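Local structure of YfkN protein (Bacillus subtilis subsp. subtilis, 3GVE) at residues P8-S13 with N54-L59; A132-T137 with V187-I192; I20-M25 with Q67-G72. The protein belongs to the calcineurin-like phosphoesterase family and carries a two-metal site, modelled here with manganese and magnesium. All coordinates share one frame; numbering follows the deposited sequence.

Interaction 1. Residues P8-S13 with N54-L59; sequences PQVHLS and NPNTLL
Ser-13 and Thr-57 pair as neighbours on parallel strands. Ser-13 N donates to Asn-56 O over 2.9 Å, almost straight at 179°. Leu-58 N returns a bond to Ser-13 O. Thr-57 CA also brings its hydrogen to Ser-13 O, as a C-H...O contact. This is the start of the pairing between strands 9-17 and 57-61.

Side-chain amides extend the grip beyond the backbone pair. His-11 O accepts from Asn-54 ND2 and from Asn-56 ND2, each at 3.1 Å, and the two donors come from opposite faces of the carbonyl plane. Asn-56 ND2 also bonds Ile-154 O of strand 146-154. Asn-54 ND2 also donates to Ser-13 OG at 3.0 Å. With CG anti to the backbone N (chi1 -177°), Asn-54 directs CG toward strand 9-17. Asn-54 ND2 sits 3.5 Å above the plane of the His-11 ring, over its centre. At the other corner of this amide, Asn-54 OD1 accepts from Asn-56 N in an Asx turn, so the group is held at both ends.

Apolar contact is limited to Leu-12 CD1 and Leu-58 CD1, 4.0 Å apart. The same Leu-12 methyl also touches the carbonyl Asn-56 O.

Asp-291 of strand 286-297 accepts from His-11 NE2 and also bonds Ser-13 OG. Strand 9-17 lies between strands 286-297 and 57-61. Strand 146-154 packs on Leu-12 and Asn-56, and helix 40-53 touches Thr-57.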
loop_
_atom_site.group_PDB
_atom_site.type_symbol
_atom_site.label_atom_id
_atom_site.label_comp_id
_atom_site.label_asym_id
_atom_site.label_seq_id
_atom_site.Cartn_x
_atom_site.Cartn_y
_atom_site.Cartn_z
ATOM N N PRO A 8 41.811 19.638 11.716
ATOM C CA PRO A 8 41.705 18.293 11.144
ATOM C C PRO A 8 40.244 17.801 11.227
ATOM O O PRO A 8 39.621 17.986 12.258
ATOM C CB PRO A 8 42.594 17.450 12.085
ATOM C CG PRO A 8 43.214 18.362 13.042
ATOM C CD PRO A 8 42.334 19.567 13.085
ATOM N N GLN A 9 39.721 17.196 10.171
ATOM C CA GLN A 9 38.319 16.921 10.243
ATOM C C GLN A 9 38.013 15.481 10.703
ATOM O O GLN A 9 38.836 14.629 10.697
ATOM C CB GLN A 9 37.664 17.186 8.880
ATOM C CG GLN A 9 38.011 18.536 8.255
ATOM C CD GLN A 9 37.245 18.840 7.021
ATOM O OE1 GLN A 9 36.767 19.938 6.856
ATOM N NE2 GLN A 9 37.062 17.857 6.190
ATOM N N VAL A 10 36.783 15.283 11.117
ATOM C CA VAL A 10 36.174 13.946 11.304
ATOM C C VAL A 10 35.106 13.733 10.205
ATOM O O VAL A 10 34.211 14.522 10.083
ATOM C CB VAL A 10 35.532 13.799 12.677
ATOM C CG1 VAL A 10 34.863 12.465 12.796
ATOM C CG2 VAL A 10 36.594 13.986 13.824
ATOM N N HIS A 11 35.201 12.654 9.447
ATOM C CA HIS A 11 34.136 12.355 8.500
ATOM C C HIS A 11 33.171 11.384 9.185
ATOM O O HIS A 11 33.539 10.261 9.436
ATOM C CB HIS A 11 34.720 11.768 7.211
ATOM C CG HIS A 11 33.693 11.346 6.208
ATOM N ND1 HIS A 11 33.974 10.440 5.209
ATOM C CD2 HIS A 11 32.396 11.688 6.053
ATOM C CE1 HIS A 11 32.900 10.260 4.466
ATOM N NE2 HIS A 11 31.922 10.989 4.968
ATOM N N LEU A 12 31.974 11.839 9.497
ATOM C CA LEU A 12 30.953 11.010 10.112
ATOM C C LEU A 12 29.878 10.702 9.056
ATOM O O LEU A 12 29.413 11.593 8.374
ATOM C CB LEU A 12 30.345 11.765 11.301
ATOM C CG LEU A 12 29.195 11.081 12.029
ATOM C CD1 LEU A 12 29.683 9.779 12.658
ATOM C CD2 LEU A 12 28.622 12.002 13.085
ATOM N N SER A 13 29.521 9.432 8.906
ATOM C CA SER A 13 28.464 9.035 7.981
ATOM C C SER A 13 27.269 8.545 8.775
ATOM O O SER A 13 27.422 7.841 9.753
ATOM C CB SER A 13 28.945 7.921 7.070
ATOM O OG SER A 13 29.951 8.375 6.201
ATOM N N ASN A 54 33.481 3.646 5.600
ATOM C CA ASN A 54 33.873 4.583 6.660
ATOM C C ASN A 54 33.695 3.983 8.046
ATOM O O ASN A 54 32.579 3.660 8.416
ATOM C CB ASN A 54 33.027 5.864 6.529
ATOM C CG ASN A 54 33.392 6.936 7.544
ATOM O OD1 ASN A 54 34.284 6.780 8.352
ATOM N ND2 ASN A 54 32.688 8.044 7.487
ATOM N N PRO A 55 34.730 3.861 8.839
ATOM C CA PRO A 55 34.563 3.352 10.204
ATOM C C PRO A 55 33.624 4.200 11.080
ATOM O O PRO A 55 32.970 3.666 11.958
ATOM C CB PRO A 55 35.992 3.381 10.762
ATOM C CG PRO A 55 36.842 3.394 9.571
ATOM C CD PRO A 55 36.134 4.175 8.542
ATOM N N ASN A 56 33.570 5.504 10.831
ATOM C CA ASN A 56 32.707 6.392 11.604
ATOM C C ASN A 56 31.306 6.408 11.010
ATOM O O ASN A 56 30.890 7.370 10.422
ATOM C CB ASN A 56 33.254 7.833 11.624
ATOM C CG ASN A 56 34.710 7.933 12.054
ATOM O OD1 ASN A 56 35.153 7.318 13.002
ATOM N ND2 ASN A 56 35.428 8.775 11.363
ATOM N N THR A 57 30.585 5.314 11.167
ATOM C CA THR A 57 29.252 5.185 10.577
ATOM C C THR A 57 28.203 4.851 11.629
ATOM O O THR A 57 28.348 3.920 12.424
ATOM C CB THR A 57 29.246 4.133 9.441
ATOM O OG1 THR A 57 30.087 4.591 8.379
ATOM C CG2 THR A 57 27.846 3.938 8.889
ATOM N N LEU A 58 27.140 5.639 11.624
ATOM C CA LEU A 58 25.981 5.406 12.459
ATOM C C LEU A 58 24.844 4.900 11.586
ATOM O O LEU A 58 24.803 5.214 10.413
ATOM C CB LEU A 58 25.563 6.713 13.134
ATOM C CG LEU A 58 26.668 7.377 13.957
ATOM C CD1 LEU A 58 26.180 8.754 14.379
ATOM C CD2 LEU A 58 27.032 6.503 15.179
ATOM N N LEU A 59 23.931 4.143 12.190
ATOM C CA LEU A 59 22.788 3.569 11.497
ATOM C C LEU A 59 21.511 3.836 12.304
ATOM O O LEU A 59 21.406 3.492 13.457
ATOM C CB LEU A 59 23.012 2.069 11.288
ATOM C CG LEU A 59 21.819 1.267 10.741
ATOM C CD1 LEU A 59 21.443 1.715 9.322
ATOM C CD2 LEU A 59 22.170 -0.227 10.757
#

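Interaction 2. Residues A132-T137 with V187-I192; sequences ANVKTT and VQVQDI
Gln-190 OE1 is met by Lys-135 NZ, through a weak bond at 3.0 Å, and by a water. Gln-190 OE1 is hydrogen-bonded to the water oxygen at 2.8 Å. The same water reaches Ala-132 O. Gln-190 CG is anti to the backbone N (chi1 -179°), and the chain stays extended beyond it, which brings the amide to Lys-135 NZ. Glu-198 of helix 192-205 binds both polar ends: it forms a salt bridge with Lys-135 NZ and accepts from Gln-190 NE2.

The backbones of 134-135 and 188-189 form a two-stranded antiparallel sheet. Strand 188-189 runs on to helix 192-205, which Asp-191 N-caps. Lys-135 N donates to Gln-188 O at 2.8 Å, and Gln-188 N donates back to Lys-135 O. Gln-190 N adds a bond to Asn-133 O.

Asn-133 ND2 donates to Gln-190 O at 3.0 Å and also to Val-171 O. Val-134 CG2 meets Val-189 CG2, and Val-134 CG1 meets Val-187 CB at 3.9 Å. Helix 175-178 packs on these valines.

The sheet is therefore two-sided: Val-134 and Val-189 share one face, Lys-135 and Gln-188 the other. Glu-198 probably offsets the lysine charge.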
loop_
_atom_site.group_PDB
_atom_site.type_symbol
_atom_site.label_atom_id
_atom_site.label_comp_id
_atom_site.label_asym_id
_atom_site.label_seq_id
_atom_site.Cartn_x
_atom_site.Cartn_y
_atom_site.Cartn_z
ATOM N N ALA A 132 10.275 12.993 21.180
ATOM C CA ALA A 132 10.249 14.154 22.046
ATOM C C ALA A 132 8.881 14.792 22.168
ATOM O O ALA A 132 8.651 15.523 23.115
ATOM C CB ALA A 132 11.270 15.195 21.560
ATOM N N ASN A 133 7.989 14.552 21.213
ATOM C CA ASN A 133 6.736 15.318 21.166
ATOM C C ASN A 133 5.465 14.648 21.695
ATOM O O ASN A 133 4.503 15.324 21.993
ATOM C CB ASN A 133 6.531 16.011 19.792
ATOM C CG ASN A 133 6.259 15.039 18.625
ATOM O OD1 ASN A 133 6.781 13.936 18.568
ATOM N ND2 ASN A 133 5.457 15.496 17.669
ATOM N N VAL A 134 5.464 13.331 21.840
ATOM C CA VAL A 134 4.331 12.665 22.472
ATOM C C VAL A 134 4.456 12.767 23.989
ATOM O O VAL A 134 5.465 12.409 24.548
ATOM C CB VAL A 134 4.202 11.180 22.051
ATOM C CG1 VAL A 134 2.937 10.550 22.678
ATOM C CG2 VAL A 134 4.148 11.071 20.529
ATOM N N LYS A 135 3.407 13.276 24.625
ATOM C CA LYS A 135 3.419 13.510 26.063
ATOM C C LYS A 135 2.236 12.842 26.775
ATOM O O LYS A 135 1.244 12.507 26.166
ATOM C CB LYS A 135 3.466 15.019 26.329
ATOM C CG LYS A 135 4.802 15.631 25.889
ATOM C CD LYS A 135 4.862 17.136 26.127
ATOM C CE LYS A 135 6.149 17.738 25.626
ATOM N NZ LYS A 135 6.214 19.174 25.952
ATOM N N THR A 136 2.381 12.637 28.083
ATOM C CA THR A 136 1.264 12.177 28.894
ATOM C C THR A 136 0.268 13.343 28.967
ATOM O O THR A 136 0.594 14.456 28.600
ATOM C CB THR A 136 1.701 11.787 30.319
ATOM O OG1 THR A 136 2.157 12.949 30.999
ATOM C CG2 THR A 136 2.830 10.731 30.308
ATOM N N THR A 137 -0.934 13.051 29.447
ATOM C CA THR A 137 -1.961 14.098 29.543
ATOM C C THR A 137 -1.549 15.208 30.504
ATOM O O THR A 137 -2.028 16.317 30.391
ATOM C CB THR A 137 -3.354 13.541 29.901
ATOM O OG1 THR A 137 -3.298 12.853 31.150
ATOM C CG2 THR A 137 -3.869 12.609 28.826
ATOM N N VAL A 187 -2.595 10.230 25.716
ATOM C CA VAL A 187 -1.433 11.051 25.394
ATOM C C VAL A 187 -1.934 12.271 24.686
ATOM O O VAL A 187 -3.102 12.314 24.299
ATOM C CB VAL A 187 -0.457 10.276 24.476
ATOM C CG1 VAL A 187 0.125 9.078 25.159
ATOM C CG2 VAL A 187 -1.123 9.852 23.113
ATOM N N GLN A 188 -1.030 13.202 24.535
ATOM C CA GLN A 188 -1.225 14.374 23.649
ATOM C C GLN A 188 0.056 14.574 22.835
ATOM O O GLN A 188 1.109 13.966 23.152
ATOM C CB GLN A 188 -1.442 15.661 24.439
ATOM C CG GLN A 188 -0.213 16.121 25.137
ATOM C CD GLN A 188 -0.419 17.214 26.161
ATOM O OE1 GLN A 188 -0.480 16.951 27.353
ATOM N NE2 GLN A 188 -0.474 18.471 25.704
ATOM N N VAL A 189 -0.005 15.341 21.759
ATOM C CA VAL A 189 1.176 15.498 20.928
ATOM C C VAL A 189 1.495 16.951 20.627
ATOM O O VAL A 189 0.698 17.667 20.044
ATOM C CB VAL A 189 1.054 14.724 19.585
ATOM C CG1 VAL A 189 2.351 14.809 18.798
ATOM C CG2 VAL A 189 0.663 13.280 19.815
ATOM N N GLN A 190 2.686 17.352 21.032
ATOM C CA GLN A 190 3.185 18.687 20.845
ATOM C C GLN A 190 3.612 18.892 19.390
ATOM O O GLN A 190 4.114 17.978 18.733
ATOM C CB GLN A 190 4.356 18.896 21.803
ATOM C CG GLN A 190 5.002 20.268 21.772
ATOM C CD GLN A 190 6.192 20.363 22.703
ATOM O OE1 GLN A 190 6.829 19.369 23.012
ATOM N NE2 GLN A 190 6.509 21.577 23.133
ATOM N N ASP A 191 3.393 20.107 18.907
ATOM C CA ASP A 191 3.867 20.521 17.594
ATOM C C ASP A 191 5.330 20.134 17.424
ATOM O O ASP A 191 6.131 20.289 18.323
ATOM C CB ASP A 191 3.719 22.041 17.436
ATOM C CG ASP A 191 4.438 22.576 16.210
ATOM O OD1 ASP A 191 3.952 22.306 15.117
ATOM O OD2 ASP A 191 5.470 23.236 16.354
ATOM N N ILE A 192 5.656 19.648 16.229
ATOM C CA ILE A 192 7.011 19.206 15.929
ATOM C C ILE A 192 8.093 20.275 16.177
ATOM O O ILE A 192 9.018 20.027 16.932
ATOM C CB ILE A 192 7.095 18.608 14.512
ATOM C CG1 ILE A 192 6.315 17.296 14.484
ATOM C CG2 ILE A 192 8.555 18.374 14.103
ATOM C CD1 ILE A 192 6.088 16.748 13.087
HETATM O O HOH W 1 9.327 18.220 23.528
#

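Interaction 3. Residues I20-M25 with Q67-G72; sequences IHANMM and QGNPLG. With MN (manganese (II) ion), chain C.
His-21 and Gly-68 lie side by side, with CA atoms 4.7 Å apart, where a type I' beta turn from Ile-20 to Asn-23 meets the loop leading into helix 70-85. This is part of the metal centre of a calcineurin-like phosphoesterase. His-21 and Ala-22, the two central residues of the turn, both have positive phi.

His-21 CG is anti to the carbonyl carbon (chi1 -81°), which leaves His-21 CG 3.6 Å from Gln-67 O. The ring works at both nitrogens. Its NE2 binds manganese. His-21 ND1 donates to Gln-67 O at 2.9 Å, with an N-H...O angle of 149°. That oxygen lies at the ring edge, near its plane, so the bond should help fix the rotation of the ring. Gln-67 O also receives a C-H...O contact from His-21 CA. Gln-67 thus acts through its backbone as a second-shell partner, and probably helps position the ligand. Gly-68 has phi 146°, with its CA close beside His-21.

Ala-22 CB points toward 67-72, against the amide of Asn-69, the N-cap residue of helix 70-85, and 3.9 Å from Gly-72 N. Met-24, a selenomethionine, makes a looser contact through CG with Leu-71 CD2 at 4.4 Å. Ile-92 of helix 91-98 touches Ala-22, Met-24 and Leu-71.

Asp-19, Asp-64 and His-251 also bind the manganese. Two waters complete its shell, each 2.2 Å from the metal, as is His-21 NE2.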
loop_
_atom_site.group_PDB
_atom_site.type_symbol
_atom_site.label_atom_id
_atom_site.label_comp_id
_atom_site.label_asym_id
_atom_site.label_seq_id
_atom_site.Cartn_x
_atom_site.Cartn_y
_atom_site.Cartn_z
ATOM N N ILE A 20 9.837 1.196 6.622
ATOM C CA ILE A 20 10.140 -0.191 6.233
ATOM C C ILE A 20 8.847 -1.005 6.238
ATOM O O ILE A 20 8.682 -1.908 5.409
ATOM C CB ILE A 20 11.219 -0.779 7.195
ATOM C CG1 ILE A 20 12.562 -0.170 6.915
ATOM C CG2 ILE A 20 11.294 -2.275 7.034
ATOM C CD1 ILE A 20 13.147 -0.395 5.718
ATOM N N HIS A 21 7.957 -0.687 7.159
ATOM C CA HIS A 21 6.603 -1.228 7.246
ATOM C C HIS A 21 6.629 -2.763 7.321
ATOM O O HIS A 21 5.886 -3.456 6.640
ATOM C CB HIS A 21 5.730 -0.705 6.085
ATOM C CG HIS A 21 5.183 0.671 6.320
ATOM N ND1 HIS A 21 4.239 0.933 7.283
ATOM C CD2 HIS A 21 5.463 1.859 5.735
ATOM C CE1 HIS A 21 3.951 2.222 7.272
ATOM N NE2 HIS A 21 4.684 2.811 6.349
ATOM N N ALA A 22 7.523 -3.266 8.166
ATOM C CA ALA A 22 7.615 -4.707 8.505
ATOM C C ALA A 22 8.067 -5.598 7.352
ATOM O O ALA A 22 8.020 -6.811 7.441
ATOM C CB ALA A 22 6.294 -5.230 9.107
ATOM N N ASN A 23 8.529 -4.974 6.280
ATOM C CA ASN A 23 9.103 -5.715 5.154
ATOM C C ASN A 23 10.557 -6.117 5.431
ATOM O O ASN A 23 11.490 -5.463 4.997
ATOM C CB ASN A 23 8.979 -4.903 3.851
ATOM C CG ASN A 23 7.531 -4.613 3.477
ATOM O OD1 ASN A 23 7.085 -3.477 3.481
ATOM N ND2 ASN A 23 6.803 -5.637 3.182
HETATM N N MSE A 24 10.703 -7.215 6.162
HETATM C CA MSE A 24 12.003 -7.785 6.524
HETATM C C MSE A 24 12.605 -8.508 5.327
HETATM O O MSE A 24 13.696 -8.208 4.899
HETATM C CB MSE A 24 11.848 -8.753 7.699
HETATM C CG MSE A 24 11.386 -8.046 8.988
HETATM SE SE MSE A 24 12.674 -6.788 9.715
HETATM C CE MSE A 24 11.824 -5.110 9.068
HETATM N N MSE A 25 11.858 -9.472 4.815
HETATM C CA MSE A 25 12.250 -10.196 3.618
HETATM C C MSE A 25 11.859 -9.434 2.355
HETATM O O MSE A 25 10.989 -8.580 2.377
HETATM C CB MSE A 25 11.601 -11.574 3.607
HETATM C CG MSE A 25 12.071 -12.479 4.728
HETATM SE SE MSE A 25 13.967 -12.977 4.574
HETATM C CE MSE A 25 13.714 -14.497 3.367
ATOM N N GLN A 67 4.774 -2.157 11.606
ATOM C CA GLN A 67 3.417 -2.394 11.122
ATOM C C GLN A 67 3.346 -2.213 9.618
ATOM O O GLN A 67 4.045 -1.397 9.057
ATOM C CB GLN A 67 2.469 -1.392 11.785
ATOM C CG GLN A 67 0.986 -1.656 11.517
ATOM C CD GLN A 67 0.468 -1.120 10.178
ATOM O OE1 GLN A 67 -0.561 -1.571 9.683
ATOM N NE2 GLN A 67 1.145 -0.161 9.624
ATOM N N GLY A 68 2.483 -2.983 8.978
ATOM C CA GLY A 68 2.157 -2.751 7.583
ATOM C C GLY A 68 1.863 -3.979 6.744
ATOM O O GLY A 68 1.178 -3.902 5.747
ATOM N N ASN A 69 2.407 -5.117 7.149
ATOM C CA ASN A 69 2.210 -6.366 6.408
ATOM C C ASN A 69 1.855 -7.526 7.346
ATOM O O ASN A 69 1.753 -7.324 8.528
ATOM C CB ASN A 69 3.393 -6.664 5.469
ATOM C CG ASN A 69 4.666 -7.096 6.195
ATOM O OD1 ASN A 69 5.739 -7.164 5.600
ATOM N ND2 ASN A 69 4.543 -7.421 7.447
ATOM N N PRO A 70 1.659 -8.734 6.825
ATOM C CA PRO A 70 1.272 -9.848 7.703
ATOM C C PRO A 70 2.336 -10.286 8.718
ATOM O O PRO A 70 1.974 -10.885 9.700
ATOM C CB PRO A 70 0.937 -10.969 6.708
ATOM C CG PRO A 70 0.404 -10.223 5.539
ATOM C CD PRO A 70 1.309 -9.019 5.420
ATOM N N LEU A 71 3.605 -9.968 8.498
ATOM C CA LEU A 71 4.631 -10.269 9.493
ATOM C C LEU A 71 4.423 -9.414 10.746
ATOM O O LEU A 71 4.522 -9.905 11.850
ATOM C CB LEU A 71 6.039 -10.087 8.914
ATOM C CG LEU A 71 7.155 -10.488 9.879
ATOM C CD1 LEU A 71 8.324 -11.149 9.152
ATOM C CD2 LEU A 71 7.617 -9.330 10.745
ATOM N N GLY A 72 4.088 -8.145 10.555
ATOM C CA GLY A 72 3.760 -7.281 11.672
ATOM C C GLY A 72 2.514 -7.755 12.402
ATOM O O GLY A 72 2.436 -7.678 13.615
HETATM MN MN MN C . 4.660 5.038 6.156
HETATM O O HOH W 2 3.831 7.079 6.208
HETATM O O HOH W 3 2.447 4.702 5.970
#

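How the interactions relate
From the N terminus, strand 9-17 passes through interaction 1 and leads to the loop of interaction 3. The chain then runs through helix 40-53 and returns at 54-59, closing interaction 1. Strand 57-61 continues toward 67-72, which closes interaction 3. These two contacts therefore cross along the chain. Interaction 1 joins neighbouring strands of one sheet, while interaction 3 ties the loop after strand 9-17 to the start of helix 70-85 beside the manganese. Their centres are about 30 Å apart. Interaction 2 follows in series. It closes the loop from 132-137 to 187-192 and leads into helix 192-205. The nearest atoms of interactions 2 and 3 are about 15 Å apart.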